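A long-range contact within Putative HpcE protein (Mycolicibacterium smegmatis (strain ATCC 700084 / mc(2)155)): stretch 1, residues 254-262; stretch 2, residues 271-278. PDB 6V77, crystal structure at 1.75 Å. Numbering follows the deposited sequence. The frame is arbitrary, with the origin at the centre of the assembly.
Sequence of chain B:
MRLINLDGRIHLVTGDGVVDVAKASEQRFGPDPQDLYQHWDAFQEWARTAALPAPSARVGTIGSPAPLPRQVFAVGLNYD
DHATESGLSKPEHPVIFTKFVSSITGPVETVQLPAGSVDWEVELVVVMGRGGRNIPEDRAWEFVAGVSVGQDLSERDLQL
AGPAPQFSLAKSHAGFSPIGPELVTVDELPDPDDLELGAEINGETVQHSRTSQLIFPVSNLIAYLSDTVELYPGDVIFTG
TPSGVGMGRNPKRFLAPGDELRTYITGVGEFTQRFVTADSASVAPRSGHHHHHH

Stretch 1 254-262: FLAPGDELR
Stretch 2 (271-278) FTQRFVTA

The contact between residues 254-262 and 271-278 is an antiparallel pairing of two β-strands, extended by a type II turn and supported by the packing of a phenylalanine ring against two leucines. It illustrates how backbone hydrogen bonds set the register of a sheet while a few apolar side chains fill the space beside it.

Strand 260-262 runs at 158° to the strand that passes through 271-276, with a closest axial approach of 4.5 Å. Glu260 faces Arg274 and Arg262 faces Thr272 as non-hydrogen-bonded pairs, with CA-CA distances of 4.3 and 4.1 Å. Between them, Leu261 and Gln273 form the hydrogen-bonded pair, their CA atoms 5.2 Å apart: Leu261 N donates to Gln273 O at 2.7 Å, and Gln273 N returns a bond to Leu261 O at 2.9 Å. The strand residues are extended, for example -116/114 at Leu261 and -129/142 at Gln273. CA-H...O contacts supplement the ladder, among them Glu260 CA to Gln273 O at 3.3 Å and Thr272 CA to Leu261 O at 3.3 Å.

The pairing continues past the strand into the turn from Ala256 to Asp259. Phe275 N donates to Asp259 O (2.9 Å), and Gly258 N donates to Phe275 O (2.6 Å). Pro257 (-55/136) and Gly258 (89/-15) occupy the central turn positions; at the latter angles a CB would be jammed against the preceding carbonyl oxygen, so glycine suits the site. The turn is closed by Asp259 N to Ala256 O at 3.0 Å and braced by the buried Asp259 side chain (chi1 m, chi2 -10°), whose OD2 accepts from Ala256 N at 2.7 Å. Pro257 CG also packs 3.6 Å from Thr277 CG2.

Phe275, chi1 m and chi2 -96°, is buried and loses 118 Å² to the other stretch, the largest share of the 582 Å² buried in total. Leu255 (m, t) lays CD1 over one ring face, 3.8 Å from the Phe275 ring centroid and 18° off the normal, a CH-π contact. Leu261 (t, p) meets the edge, its CB 3.7 Å from Phe275 CE2. The two leucines thus offer apolar surface to the ring, Leu255 at a face and Leu261 at the edge.

Leu261 and Gln273 share one face of the sheet. A water donates to Leu261 O at 2.7 Å and, weakly, to Gln273 OE1 at 3.5 Å. The other face carries Glu260, Arg262, Thr272 and Arg274, more exposed and more polar. Arg274 is modelled only to CB, which lies 4.1 Å from Glu260 CG. Arg262 CB lies 3.3 Å from Thr272 OG1 (chi1 m); the arginine side chain then extends (t, t, t, chi4 -90°), and its end leads away.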

# COMPACT_ATOMS: atom_id res chain seq x y z
N PHE B 254 26.96 -1.97 6.74
CA PHE B 254 25.87 -1.34 6.01
C PHE B 254 26.43 -0.56 4.83
O PHE B 254 27.64 -0.34 4.71
CB PHE B 254 25.04 -0.46 6.95
CG PHE B 254 24.44 -1.23 8.08
CD1 PHE B 254 23.40 -2.12 7.83
CD2 PHE B 254 24.96 -1.15 9.35
CE1 PHE B 254 22.85 -2.88 8.86
CE2 PHE B 254 24.41 -1.90 10.39
CZ PHE B 254 23.35 -2.77 10.13
N LEU B 255 25.53 -0.17 3.93
CA LEU B 255 25.96 0.56 2.75
C LEU B 255 26.58 1.90 3.15
O LEU B 255 26.14 2.56 4.09
CB LEU B 255 24.77 0.76 1.80
CG LEU B 255 24.33 -0.56 1.18
CD1 LEU B 255 22.85 -0.46 0.71
CD2 LEU B 255 25.27 -0.95 0.04
N ALA B 256 27.67 2.25 2.48
CA ALA B 256 28.40 3.47 2.79
C ALA B 256 28.45 4.34 1.54
O ALA B 256 28.27 3.84 0.43
CB ALA B 256 29.82 3.15 3.27
N PRO B 257 28.67 5.65 1.69
CA PRO B 257 28.76 6.50 0.49
C PRO B 257 29.81 5.95 -0.46
O PRO B 257 30.90 5.55 -0.05
CB PRO B 257 29.16 7.87 1.05
CG PRO B 257 28.71 7.85 2.44
CD PRO B 257 28.80 6.43 2.92
N GLY B 258 29.46 5.93 -1.74
CA GLY B 258 30.34 5.42 -2.76
C GLY B 258 30.22 3.94 -3.03
O GLY B 258 30.74 3.48 -4.05
N ASP B 259 29.56 3.18 -2.15
CA ASP B 259 29.37 1.75 -2.41
C ASP B 259 28.55 1.55 -3.68
O ASP B 259 27.62 2.30 -3.96
CB ASP B 259 28.65 1.06 -1.25
CG ASP B 259 29.56 0.76 -0.09
OD1 ASP B 259 30.79 0.90 -0.24
OD2 ASP B 259 29.04 0.39 0.99
N GLU B 260 28.91 0.52 -4.45
CA GLU B 260 28.18 0.12 -5.64
C GLU B 260 27.61 -1.27 -5.40
O GLU B 260 28.35 -2.20 -5.09
CB GLU B 260 29.08 0.12 -6.87
CG GLU B 260 29.31 1.49 -7.46
CD GLU B 260 29.97 1.42 -8.80
OE1 GLU B 260 29.26 1.47 -9.83
OE2 GLU B 260 31.21 1.28 -8.83
N LEU B 261 26.30 -1.39 -5.56
CA LEU B 261 25.57 -2.61 -5.23
C LEU B 261 25.01 -3.16 -6.53
O LEU B 261 24.12 -2.54 -7.14
CB LEU B 261 24.46 -2.33 -4.23
CG LEU B 261 23.50 -3.47 -3.88
CD1 LEU B 261 24.22 -4.51 -3.05
CD2 LEU B 261 22.29 -2.91 -3.13
N ARG B 262 25.50 -4.31 -6.95
CA ARG B 262 25.00 -4.99 -8.14
C ARG B 262 24.05 -6.09 -7.68
O ARG B 262 24.39 -6.89 -6.81
CB ARG B 262 26.15 -5.54 -8.98
CG ARG B 262 25.69 -6.44 -10.14
CD ARG B 262 26.87 -6.87 -11.02
NE ARG B 262 26.40 -7.79 -12.05
CZ ARG B 262 26.34 -9.11 -11.90
NH1 ARG B 262 26.76 -9.68 -10.78
NH2 ARG B 262 25.87 -9.86 -12.89
N PHE B 271 21.00 -5.14 -12.18
CA PHE B 271 21.24 -3.71 -12.18
C PHE B 271 22.25 -3.35 -11.10
O PHE B 271 22.42 -4.09 -10.12
CB PHE B 271 19.94 -2.90 -12.01
CG PHE B 271 19.10 -3.24 -10.79
CD1 PHE B 271 19.35 -2.64 -9.56
CD2 PHE B 271 17.95 -4.04 -10.93
CE1 PHE B 271 18.53 -2.91 -8.44
CE2 PHE B 271 17.14 -4.31 -9.85
CZ PHE B 271 17.41 -3.74 -8.60
N THR B 272 22.90 -2.21 -11.28
CA THR B 272 23.89 -1.74 -10.32
C THR B 272 23.54 -0.33 -9.88
O THR B 272 23.17 0.52 -10.70
CB THR B 272 25.31 -1.80 -10.91
OG1 THR B 272 25.62 -3.16 -11.27
CG2 THR B 272 26.34 -1.32 -9.89
N GLN B 273 23.64 -0.08 -8.57
CA GLN B 273 23.29 1.21 -7.99
C GLN B 273 24.43 1.70 -7.11
O GLN B 273 25.04 0.90 -6.40
CB GLN B 273 22.02 1.11 -7.15
CG GLN B 273 20.85 0.61 -7.95
CD GLN B 273 19.58 0.64 -7.15
OE1 GLN B 273 19.43 -0.14 -6.21
NE2 GLN B 273 18.70 1.59 -7.47
N ARG B 274 24.68 3.00 -7.14
CA ARG B 274 25.69 3.62 -6.29
C ARG B 274 25.00 4.42 -5.18
O ARG B 274 24.01 5.12 -5.43
CB ARG B 274 26.61 4.53 -7.10
N PHE B 275 25.53 4.32 -3.96
CA PHE B 275 24.93 4.96 -2.80
C PHE B 275 25.69 6.21 -2.41
O PHE B 275 26.93 6.22 -2.40
CB PHE B 275 24.86 3.98 -1.64
CG PHE B 275 23.83 2.92 -1.87
CD1 PHE B 275 22.56 3.06 -1.34
CD2 PHE B 275 24.10 1.83 -2.69
CE1 PHE B 275 21.57 2.10 -1.61
CE2 PHE B 275 23.13 0.88 -2.95
CZ PHE B 275 21.88 1.02 -2.40
N VAL B 276 24.95 7.28 -2.09
CA VAL B 276 25.52 8.58 -1.73
C VAL B 276 24.75 9.15 -0.53
O VAL B 276 23.58 8.83 -0.32
CB VAL B 276 25.47 9.55 -2.93
CG1 VAL B 276 26.12 8.93 -4.16
CG2 VAL B 276 24.03 9.91 -3.27
N THR B 277 25.40 10.00 0.27
CA THR B 277 24.64 10.62 1.36
C THR B 277 24.18 12.01 0.95
O THR B 277 24.45 12.49 -0.16
CB THR B 277 25.44 10.69 2.67
OG1 THR B 277 26.72 11.27 2.44
CG2 THR B 277 25.57 9.30 3.31
N ALA B 278 23.45 12.67 1.85
CA ALA B 278 22.95 14.02 1.61
C ALA B 278 23.99 15.10 1.86
O ALA B 278 23.68 16.28 1.67
CB ALA B 278 21.72 14.29 2.48
O HOH W 1 21.44 -2.87 -6.85